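Local coordinates for lactate racemase apoprotein (Thermoanaerobacterium thermosaccharolyticum, PDB 2YJG) that interconverts the D- and L-isomers of lactate once a nickel pincer cofactor derived from nicotinic acid mononucleotide has been installed, at residues 75-80 with 117-121; 233-238 with 250-255; 279-284 with 313-317. All blocks are in the same frame, centred on the assembly; numbering follows the deposited sequence.

How the contacts relate
From the N terminus, the chain first closes a loop at contact 1, where the start of helix 79-91 and the turn before it meet the end of helix 113-120. Contact 2 follows and is the most local, a beta hairpin of strands 233-241 and 247-253 that ends the mixed sheet, with strand 247-253 outermost within the chain. Contact 3 comes last and pairs strands 279-283 and 311-316 inside the parallel sheet. The three loops run in series; none nests in or crosses another. Contacts 1 and 2 are neighbours, their centres 19 Å apart, whereas the centres of contacts 2 and 3 lie 35 Å apart, on opposite sides of the chain's centre.

Contact 1: 75-80 with 117-121; sequences RPVPSR and KAKFG. With SO4 (sulfate ion), chain D; SO4 (sulfate ion), chain E.
Lys119 reaches from the last turn of helix 113-120 to the loop before helix 79-91, and its ammonium group holds two carbonyls there. Its CG, anti to the backbone N (chi1 -166°), lies over the face of the Phe120 ring; the bend at chi2 (84°) then turns CD off toward Arg75 O, and CE comes within 3.0 Å of the same Arg75 O. At the tip, NZ donates to Arg75 O at 2.8 Å, in the carbonyl plane on a lone pair, and to Val77 O at 2.7 Å, where it stands tilted from the plane. Beside it, Ser79 CB packs at 3.4 Å from Phe120 CE1, while Ser79 OG bonds to Glu168.

Arg80 answers from the other helix. Its extended chain lets NE and NH2 grip Ala118 O side-on from one face of that carbonyl, NH2 at 2.9 Å and NE at 3.3 Å. Gly121 N lies over the guanidinium face. A sulfate is shared by Arg80 NH2, 2.8 Å from its O4, and by Lys117 NZ, which also pairs with Glu122. Arg75, a probable cofactor ligand by similarity, sends NE to a second sulfate, also bound by Gly181 N. Cationic side chains thus satisfy the carbonyls of the loop and helix end, and the sulfate between Arg80 and Lys117, probably from the crystallisation liquor, lies where two positive charges converge.

Contact 2: 233-238 with 250-255; sequences LAFILN and AFAGHS
Four backbone hydrogen bonds join Ile236 to Gly253 and Asn238 to Phe251, two to each pair. Asn238 N to Phe251 O, at 2.8 Å, is nearly straight (174° at the hydrogen), and its return bond runs from Phe251 N to Asn238 O. Ile236 N and Gly253 O meet at 2.9 Å, and Gly253 N completes that pair by donating to Ile236 O. Between them Leu237 and Ala252 form a non-hydrogen-bonded pair, and the Ile236 carbonyl also takes a CA-H...O contact from Ala252 CA at 3.1 Å. Where the strands part, a water bridges them, donating to Leu233 O and accepting from Ser255 N; it sits above the centre of the His254 ring, whose ND1 caps the backbone nitrogens of Glu256 and Lys257.

Packing spreads outward from this backbone core. With CG anti to N (chi1 -169°), the Phe235 ring lies against the partner strand and receives Gly253 CA over its face, 4.0 Å from the ring centroid, in a CH-pi contact. Ala252 CB meets Phe235 CZ at 3.9 Å, and Leu237 CD1 touches Ala252 CB from farther along; helix 39-48 covers Phe235, Leu237 and Ala250. On the other face Ile236 brings CG2 to 3.6 Å from Ser255 CB, while its CD1 approaches Ser255 O. Leu233 CD2 also packs on Ser255 CB, and helix 257-270 lies over Ile236 and Phe251.

Alternating hydrogen-bonded and non-hydrogen-bonded pairs, with the two strands adjacent in the chain, define an antiparallel beta hairpin. Strand 247-253 is its outer arm, and strand 233-241 joins it to strand 164-170 in the mixed sheet that also holds strands 66-71, 99-104 and 129-132.

Contact 3: 279-284 with 313-317; sequences IVITSN and IIIAA
Ile314 and Ile281 share nearly the same chi1 (-56° and -64°), with CG1 anti to the carbonyl carbon in each, and their side chains lie alongside one another pointing the same way. This places Ile314 CD1 3.9 Å from Ile281 CG1, and the same methyl reaches Ile279 CG2 at an oblique crossing. On the opposite face Ile315 has CG1 anti to the backbone N (chi1 -174°), which carries its chain along the neighbouring strand: CG1 lies 4.1 Å from Thr282 CG2, and CD1 goes on to the Ser283 carbonyl carbon and to Asn284 OD1, 4.0 Å away. An alanine in place of Ile315 would remove this reach and is likely to open a gap beside Thr282 and Asn284, with the Asn284 amide less firmly packed.

The backbones are joined by four bonds that alternate in direction. Ile314 uses both its polar backbone atoms: its N donates to Val280 O at 2.7 Å, and its O accepts from Thr282 N, also at 2.7 Å. Ala316 N then donates to Thr282 O, and Asn284 N closes the series on Ala316 O at 3.2 Å, a longer and more bent bond. Thr282 OG1 and Ser283 OG turn to the carbonyls of Ile415 and Pro416, while the Asn284 amide is held by Leu289 O and Gly299 N.

Helix 395-405 covers the face carrying Ile279, Ile281 and Ile314. Helix 293-305 lies between the two strands in the chain, so the pair belongs to a beta-alpha-beta crossover in the parallel sheet of the C-terminal domain. Beyond the strand end, Asn284 comes close to Gln295 and Lys298, which by similarity bind the substrate, consistent with an active site at the C-terminal ends of these parallel strands.

Contact 1: 75-80 with 117-121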
loop_
_atom_site.group_PDB
_atom_site.type_symbol
_atom_site.label_atom_id
_atom_site.label_comp_id
_atom_site.label_asym_id
_atom_site.label_seq_id
_atom_site.Cartn_x
_atom_site.Cartn_y
_atom_site.Cartn_z
ATOM N N ARG A 75 2.806 -6.131 -16.090
ATOM C CA ARG A 75 3.766 -7.148 -16.513
ATOM C C ARG A 75 3.686 -8.283 -15.511
ATOM O O ARG A 75 3.378 -8.051 -14.336
ATOM C CB ARG A 75 5.194 -6.583 -16.588
ATOM C CG ARG A 75 5.356 -5.337 -17.462
ATOM C CD ARG A 75 4.792 -5.445 -18.871
ATOM N NE ARG A 75 5.579 -6.362 -19.710
ATOM C CZ ARG A 75 5.099 -7.392 -20.437
ATOM N NH1 ARG A 75 3.794 -7.705 -20.492
ATOM N NH2 ARG A 75 5.952 -8.124 -21.141
ATOM N N PRO A 76 3.934 -9.515 -15.955
ATOM C CA PRO A 76 3.844 -10.674 -15.056
ATOM C C PRO A 76 5.059 -10.994 -14.192
ATOM O O PRO A 76 5.181 -12.131 -13.711
ATOM C CB PRO A 76 3.573 -11.818 -16.034
ATOM C CG PRO A 76 4.360 -11.458 -17.201
ATOM C CD PRO A 76 4.218 -9.936 -17.337
ATOM N N VAL A 77 5.940 -10.028 -13.964
ATOM C CA VAL A 77 7.105 -10.254 -13.119
ATOM C C VAL A 77 6.678 -10.704 -11.694
ATOM O O VAL A 77 5.868 -10.056 -11.016
ATOM C CB VAL A 77 8.016 -9.018 -13.061
ATOM C CG1 VAL A 77 9.224 -9.307 -12.213
ATOM C CG2 VAL A 77 8.410 -8.541 -14.448
ATOM N N PRO A 78 7.180 -11.858 -11.244
ATOM C CA PRO A 78 6.785 -12.409 -9.962
ATOM C C PRO A 78 7.549 -11.747 -8.829
ATOM O O PRO A 78 8.361 -12.373 -8.154
ATOM C CB PRO A 78 7.144 -13.889 -10.079
ATOM C CG PRO A 78 8.278 -13.929 -11.029
ATOM C CD PRO A 78 8.098 -12.754 -11.976
ATOM N N SER A 79 7.289 -10.464 -8.616
ATOM C CA SER A 79 8.130 -9.695 -7.712
ATOM C C SER A 79 8.011 -10.030 -6.233
ATOM O O SER A 79 8.900 -9.677 -5.462
ATOM C CB SER A 79 7.934 -8.193 -7.950
ATOM O OG SER A 79 8.209 -7.837 -9.293
ATOM N N ARG A 80 6.904 -10.652 -5.806
ATOM C CA ARG A 80 6.823 -11.131 -4.428
ATOM C C ARG A 80 7.963 -12.106 -4.124
ATOM O O ARG A 80 8.352 -12.280 -3.001
ATOM C CB ARG A 80 5.458 -11.808 -4.155
ATOM C CG ARG A 80 4.276 -10.896 -4.152
ATOM C CD ARG A 80 2.957 -11.693 -4.433
ATOM N NE ARG A 80 1.736 -10.858 -4.374
ATOM C CZ ARG A 80 1.099 -10.475 -3.253
ATOM N NH1 ARG A 80 1.554 -10.804 -2.054
ATOM N NH2 ARG A 80 -0.007 -9.724 -3.329
ATOM N N LYS A 117 -0.389 -3.310 -4.210
ATOM C CA LYS A 117 -0.643 -4.339 -3.206
ATOM C C LYS A 117 -0.811 -5.675 -3.906
ATOM O O LYS A 117 -0.257 -6.650 -3.460
ATOM C CB LYS A 117 -1.923 -4.028 -2.410
ATOM C CG LYS A 117 -2.257 -5.062 -1.360
ATOM C CD LYS A 117 -3.722 -4.946 -0.901
ATOM C CE LYS A 117 -4.219 -6.304 -0.396
ATOM N NZ LYS A 117 -3.563 -6.623 0.893
ATOM N N ALA A 118 -1.563 -5.723 -5.012
ATOM C CA ALA A 118 -1.774 -7.005 -5.717
ATOM C C ALA A 118 -0.479 -7.620 -6.224
ATOM O O ALA A 118 -0.234 -8.827 -6.045
ATOM C CB ALA A 118 -2.811 -6.864 -6.855
ATOM N N LYS A 119 0.386 -6.772 -6.778
ATOM C CA LYS A 119 1.671 -7.207 -7.352
ATOM C C LYS A 119 2.733 -7.591 -6.339
ATOM O O LYS A 119 3.351 -8.645 -6.469
ATOM C CB LYS A 119 2.255 -6.105 -8.237
ATOM C CG LYS A 119 3.370 -6.573 -9.121
ATOM C CD LYS A 119 2.688 -7.177 -10.363
ATOM C CE LYS A 119 3.685 -7.608 -11.339
ATOM N NZ LYS A 119 3.483 -9.033 -11.676
ATOM N N PHE A 120 2.956 -6.716 -5.353
ATOM C CA PHE A 120 4.063 -6.822 -4.423
ATOM C C PHE A 120 3.700 -7.303 -3.017
ATOM O O PHE A 120 4.546 -7.817 -2.325
ATOM C CB PHE A 120 4.771 -5.448 -4.337
ATOM C CG PHE A 120 5.205 -4.930 -5.655
ATOM C CD1 PHE A 120 6.281 -5.507 -6.323
ATOM C CD2 PHE A 120 4.556 -3.868 -6.263
ATOM C CE1 PHE A 120 6.685 -5.028 -7.553
ATOM C CE2 PHE A 120 4.947 -3.418 -7.521
ATOM C CZ PHE A 120 6.036 -3.998 -8.150
ATOM N N GLY A 121 2.425 -7.210 -2.629
ATOM C CA GLY A 121 2.021 -7.587 -1.285
ATOM C C GLY A 121 2.114 -6.371 -0.368
ATOM O O GLY A 121 2.945 -5.482 -0.554
HETATM S S SO4 D . -1.022 -9.435 0.541
HETATM O O1 SO4 D . 0.217 -10.092 0.880
HETATM O O2 SO4 D . -2.179 -9.921 1.252
HETATM O O3 SO4 D . -0.957 -8.001 0.742
HETATM O O4 SO4 D . -1.282 -9.569 -0.871
HETATM S S SO4 E . 9.471 -5.197 -20.532
HETATM O O1 SO4 E . 10.453 -4.431 -19.764
HETATM O O2 SO4 E . 8.839 -6.146 -19.584
HETATM O O3 SO4 E . 8.402 -4.389 -21.184
HETATM O O4 SO4 E . 10.259 -5.823 -21.538
#

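Contact 2: 233-238 with 250-255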
loop_
_atom_site.group_PDB
_atom_site.type_symbol
_atom_site.label_atom_id
_atom_site.label_comp_id
_atom_site.label_asym_id
_atom_site.label_seq_id
_atom_site.Cartn_x
_atom_site.Cartn_y
_atom_site.Cartn_z
ATOM N N LEU A 233 23.174 1.205 -15.741
ATOM C CA LEU A 233 22.578 -0.042 -15.275
ATOM C C LEU A 233 23.659 -1.085 -15.036
ATOM O O LEU A 233 24.273 -1.644 -15.961
ATOM C CB LEU A 233 21.485 -0.539 -16.285
ATOM C CG LEU A 233 20.697 -1.798 -15.929
ATOM C CD1 LEU A 233 19.923 -1.618 -14.588
ATOM C CD2 LEU A 233 19.707 -2.193 -17.072
ATOM N N ALA A 234 23.880 -1.378 -13.764
ATOM C CA ALA A 234 25.047 -2.130 -13.307
ATOM C C ALA A 234 24.797 -3.616 -13.053
ATOM O O ALA A 234 25.709 -4.448 -13.060
ATOM C CB ALA A 234 25.570 -1.462 -12.025
ATOM N N PHE A 235 23.547 -3.975 -12.836
ATOM C CA PHE A 235 23.173 -5.354 -12.520
ATOM C C PHE A 235 21.680 -5.537 -12.846
ATOM O O PHE A 235 20.860 -4.637 -12.549
ATOM C CB PHE A 235 23.419 -5.620 -11.028
ATOM C CG PHE A 235 23.323 -7.048 -10.620
ATOM C CD1 PHE A 235 22.111 -7.607 -10.235
ATOM C CD2 PHE A 235 24.461 -7.833 -10.542
ATOM C CE1 PHE A 235 22.057 -8.921 -9.835
ATOM C CE2 PHE A 235 24.397 -9.102 -10.148
ATOM C CZ PHE A 235 23.206 -9.640 -9.756
ATOM N N ILE A 236 21.367 -6.705 -13.429
ATOM C CA ILE A 236 19.984 -7.147 -13.625
ATOM C C ILE A 236 19.712 -8.555 -13.039
ATOM O O ILE A 236 20.662 -9.369 -12.822
ATOM C CB ILE A 236 19.581 -7.083 -15.106
ATOM C CG1 ILE A 236 20.216 -8.236 -15.901
ATOM C CG2 ILE A 236 19.884 -5.654 -15.707
ATOM C CD1 ILE A 236 19.618 -8.379 -17.359
ATOM N N LEU A 237 18.442 -8.825 -12.728
ATOM C CA LEU A 237 17.965 -10.191 -12.431
ATOM C C LEU A 237 16.800 -10.288 -13.376
ATOM O O LEU A 237 15.859 -9.494 -13.280
ATOM C CB LEU A 237 17.521 -10.363 -10.980
ATOM C CG LEU A 237 16.652 -11.599 -10.730
ATOM C CD1 LEU A 237 17.487 -12.864 -10.954
ATOM C CD2 LEU A 237 15.932 -11.632 -9.401
ATOM N N ASN A 238 16.884 -11.180 -14.342
ATOM C CA ASN A 238 15.724 -11.425 -15.239
ATOM C C ASN A 238 15.291 -12.894 -15.153
ATOM O O ASN A 238 16.133 -13.772 -15.234
ATOM C CB ASN A 238 16.074 -11.118 -16.694
ATOM C CG ASN A 238 16.018 -9.655 -17.048
ATOM O OD1 ASN A 238 15.849 -8.751 -16.211
ATOM N ND2 ASN A 238 16.188 -9.412 -18.314
ATOM N N ALA A 250 16.367 -18.244 -14.427
ATOM C CA ALA A 250 16.780 -16.927 -14.001
ATOM C C ALA A 250 18.224 -16.656 -14.334
ATOM O O ALA A 250 19.091 -17.584 -14.281
ATOM C CB ALA A 250 16.525 -16.756 -12.484
ATOM N N PHE A 251 18.486 -15.396 -14.696
ATOM C CA PHE A 251 19.762 -14.912 -15.184
ATOM C C PHE A 251 20.043 -13.570 -14.518
ATOM O O PHE A 251 19.197 -12.687 -14.556
ATOM C CB PHE A 251 19.721 -14.761 -16.721
ATOM C CG PHE A 251 19.303 -15.997 -17.409
ATOM C CD1 PHE A 251 17.971 -16.318 -17.517
ATOM C CD2 PHE A 251 20.275 -16.935 -17.885
ATOM C CE1 PHE A 251 17.553 -17.523 -18.108
ATOM C CE2 PHE A 251 19.852 -18.103 -18.481
ATOM C CZ PHE A 251 18.482 -18.397 -18.590
ATOM N N ALA A 252 21.254 -13.408 -13.989
ATOM C CA ALA A 252 21.641 -12.256 -13.227
ATOM C C ALA A 252 23.042 -11.818 -13.597
ATOM O O ALA A 252 23.904 -12.678 -13.922
ATOM C CB ALA A 252 21.550 -12.581 -11.720
ATOM N N GLY A 253 23.275 -10.510 -13.514
ATOM C CA GLY A 253 24.586 -9.895 -13.690
ATOM C C GLY A 253 24.573 -8.748 -14.656
ATOM O O GLY A 253 23.702 -7.882 -14.577
ATOM N N HIS A 254 25.529 -8.735 -15.596
ATOM C CA HIS A 254 25.751 -7.635 -16.506
ATOM C C HIS A 254 24.480 -7.394 -17.318
ATOM O O HIS A 254 23.828 -8.370 -17.753
ATOM C CB HIS A 254 26.900 -8.017 -17.419
ATOM C CG HIS A 254 27.354 -6.943 -18.336
ATOM N ND1 HIS A 254 26.692 -6.613 -19.503
ATOM C CD2 HIS A 254 28.475 -6.180 -18.307
ATOM C CE1 HIS A 254 27.350 -5.645 -20.113
ATOM N NE2 HIS A 254 28.430 -5.358 -19.402
ATOM N N SER A 255 24.098 -6.139 -17.467
ATOM C CA SER A 255 22.752 -5.849 -18.002
ATOM C C SER A 255 22.567 -6.349 -19.440
ATOM O O SER A 255 21.449 -6.666 -19.861
ATOM C CB SER A 255 22.408 -4.369 -17.880
ATOM O OG SER A 255 22.918 -3.608 -18.955
HETATM O O HOH W 1 25.713 -3.953 -16.606
#

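Contact 3: 279-284 with 313-317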
loop_
_atom_site.group_PDB
_atom_site.type_symbol
_atom_site.label_atom_id
_atom_site.label_comp_id
_atom_site.label_asym_id
_atom_site.label_seq_id
_atom_site.Cartn_x
_atom_site.Cartn_y
_atom_site.Cartn_z
ATOM N N ILE A 279 -1.893 -21.418 -45.906
ATOM C CA ILE A 279 -2.796 -21.099 -44.768
ATOM C C ILE A 279 -2.060 -21.370 -43.452
ATOM O O ILE A 279 -1.375 -22.385 -43.297
ATOM C CB ILE A 279 -4.125 -21.900 -44.815
ATOM C CG1 ILE A 279 -4.886 -21.653 -46.110
ATOM C CG2 ILE A 279 -5.061 -21.533 -43.694
ATOM C CD1 ILE A 279 -6.153 -22.643 -46.285
ATOM N N VAL A 280 -2.190 -20.438 -42.518
ATOM C CA VAL A 280 -1.720 -20.625 -41.185
ATOM C C VAL A 280 -2.918 -20.450 -40.253
ATOM O O VAL A 280 -3.728 -19.528 -40.461
ATOM C CB VAL A 280 -0.676 -19.553 -40.832
ATOM C CG1 VAL A 280 -0.241 -19.729 -39.446
ATOM C CG2 VAL A 280 0.525 -19.527 -41.827
ATOM N N ILE A 281 -3.030 -21.296 -39.226
ATOM C CA ILE A 281 -3.970 -21.134 -38.111
ATOM C C ILE A 281 -3.205 -20.881 -36.857
ATOM O O ILE A 281 -2.285 -21.638 -36.506
ATOM C CB ILE A 281 -4.858 -22.379 -37.864
ATOM C CG1 ILE A 281 -5.744 -22.589 -39.082
ATOM C CG2 ILE A 281 -5.600 -22.216 -36.538
ATOM C CD1 ILE A 281 -6.637 -23.880 -39.023
ATOM N N THR A 282 -3.507 -19.773 -36.195
ATOM C CA THR A 282 -2.835 -19.475 -34.926
ATOM C C THR A 282 -3.795 -18.761 -33.931
ATOM O O THR A 282 -5.016 -18.693 -34.178
ATOM C CB THR A 282 -1.556 -18.674 -35.181
ATOM O OG1 THR A 282 -0.732 -18.676 -34.018
ATOM C CG2 THR A 282 -1.896 -17.216 -35.667
ATOM N N SER A 283 -3.255 -18.375 -32.784
ATOM C CA SER A 283 -4.047 -17.715 -31.733
ATOM C C SER A 283 -3.214 -16.654 -31.067
ATOM O O SER A 283 -2.024 -16.515 -31.343
ATOM C CB SER A 283 -4.506 -18.709 -30.674
ATOM O OG SER A 283 -3.515 -18.895 -29.728
ATOM N N ASN A 284 -3.825 -15.854 -30.215
ATOM C CA ASN A 284 -3.026 -14.921 -29.440
ATOM C C ASN A 284 -2.871 -15.339 -28.005
ATOM O O ASN A 284 -2.870 -14.464 -27.171
ATOM C CB ASN A 284 -3.576 -13.507 -29.436
ATOM C CG ASN A 284 -2.484 -12.469 -29.667
ATOM O OD1 ASN A 284 -1.755 -12.600 -30.621
ATOM N ND2 ASN A 284 -2.321 -11.487 -28.743
ATOM N N ILE A 313 -3.846 -15.934 -43.153
ATOM C CA ILE A 313 -3.578 -16.186 -41.768
ATOM C C ILE A 313 -4.926 -16.161 -41.031
ATOM O O ILE A 313 -5.670 -15.131 -41.097
ATOM C CB ILE A 313 -2.645 -15.096 -41.193
ATOM C CG1 ILE A 313 -1.258 -15.157 -41.857
ATOM C CG2 ILE A 313 -2.536 -15.177 -39.651
ATOM C CD1 ILE A 313 -0.502 -13.695 -41.811
ATOM N N ILE A 314 -5.254 -17.269 -40.368
ATOM C CA ILE A 314 -6.417 -17.376 -39.423
ATOM C C ILE A 314 -5.904 -17.261 -38.006
ATOM O O ILE A 314 -4.995 -17.988 -37.577
ATOM C CB ILE A 314 -7.194 -18.705 -39.537
ATOM C CG1 ILE A 314 -7.683 -18.928 -40.954
ATOM C CG2 ILE A 314 -8.335 -18.731 -38.533
ATOM C CD1 ILE A 314 -8.064 -20.402 -41.329
ATOM N N ILE A 315 -6.459 -16.314 -37.271
ATOM C CA ILE A 315 -6.062 -16.081 -35.906
ATOM C C ILE A 315 -7.300 -16.124 -34.983
ATOM O O ILE A 315 -8.272 -15.408 -35.209
ATOM C CB ILE A 315 -5.273 -14.736 -35.699
ATOM C CG1 ILE A 315 -4.798 -14.729 -34.265
ATOM C CG2 ILE A 315 -6.093 -13.515 -35.987
ATOM C CD1 ILE A 315 -3.650 -13.884 -33.863
ATOM N N ALA A 316 -7.225 -16.941 -33.932
ATOM C CA ALA A 316 -8.262 -16.978 -32.953
ATOM C C ALA A 316 -7.831 -16.107 -31.816
ATOM O O ALA A 316 -6.813 -16.358 -31.218
ATOM C CB ALA A 316 -8.543 -18.408 -32.475
ATOM N N ALA A 317 -8.633 -15.066 -31.555
ATOM C CA ALA A 317 -8.372 -14.024 -30.541
ATOM C C ALA A 317 -9.747 -13.460 -30.104
ATOM O O ALA A 317 -10.464 -12.851 -30.887
ATOM C CB ALA A 317 -7.452 -12.897 -31.111
#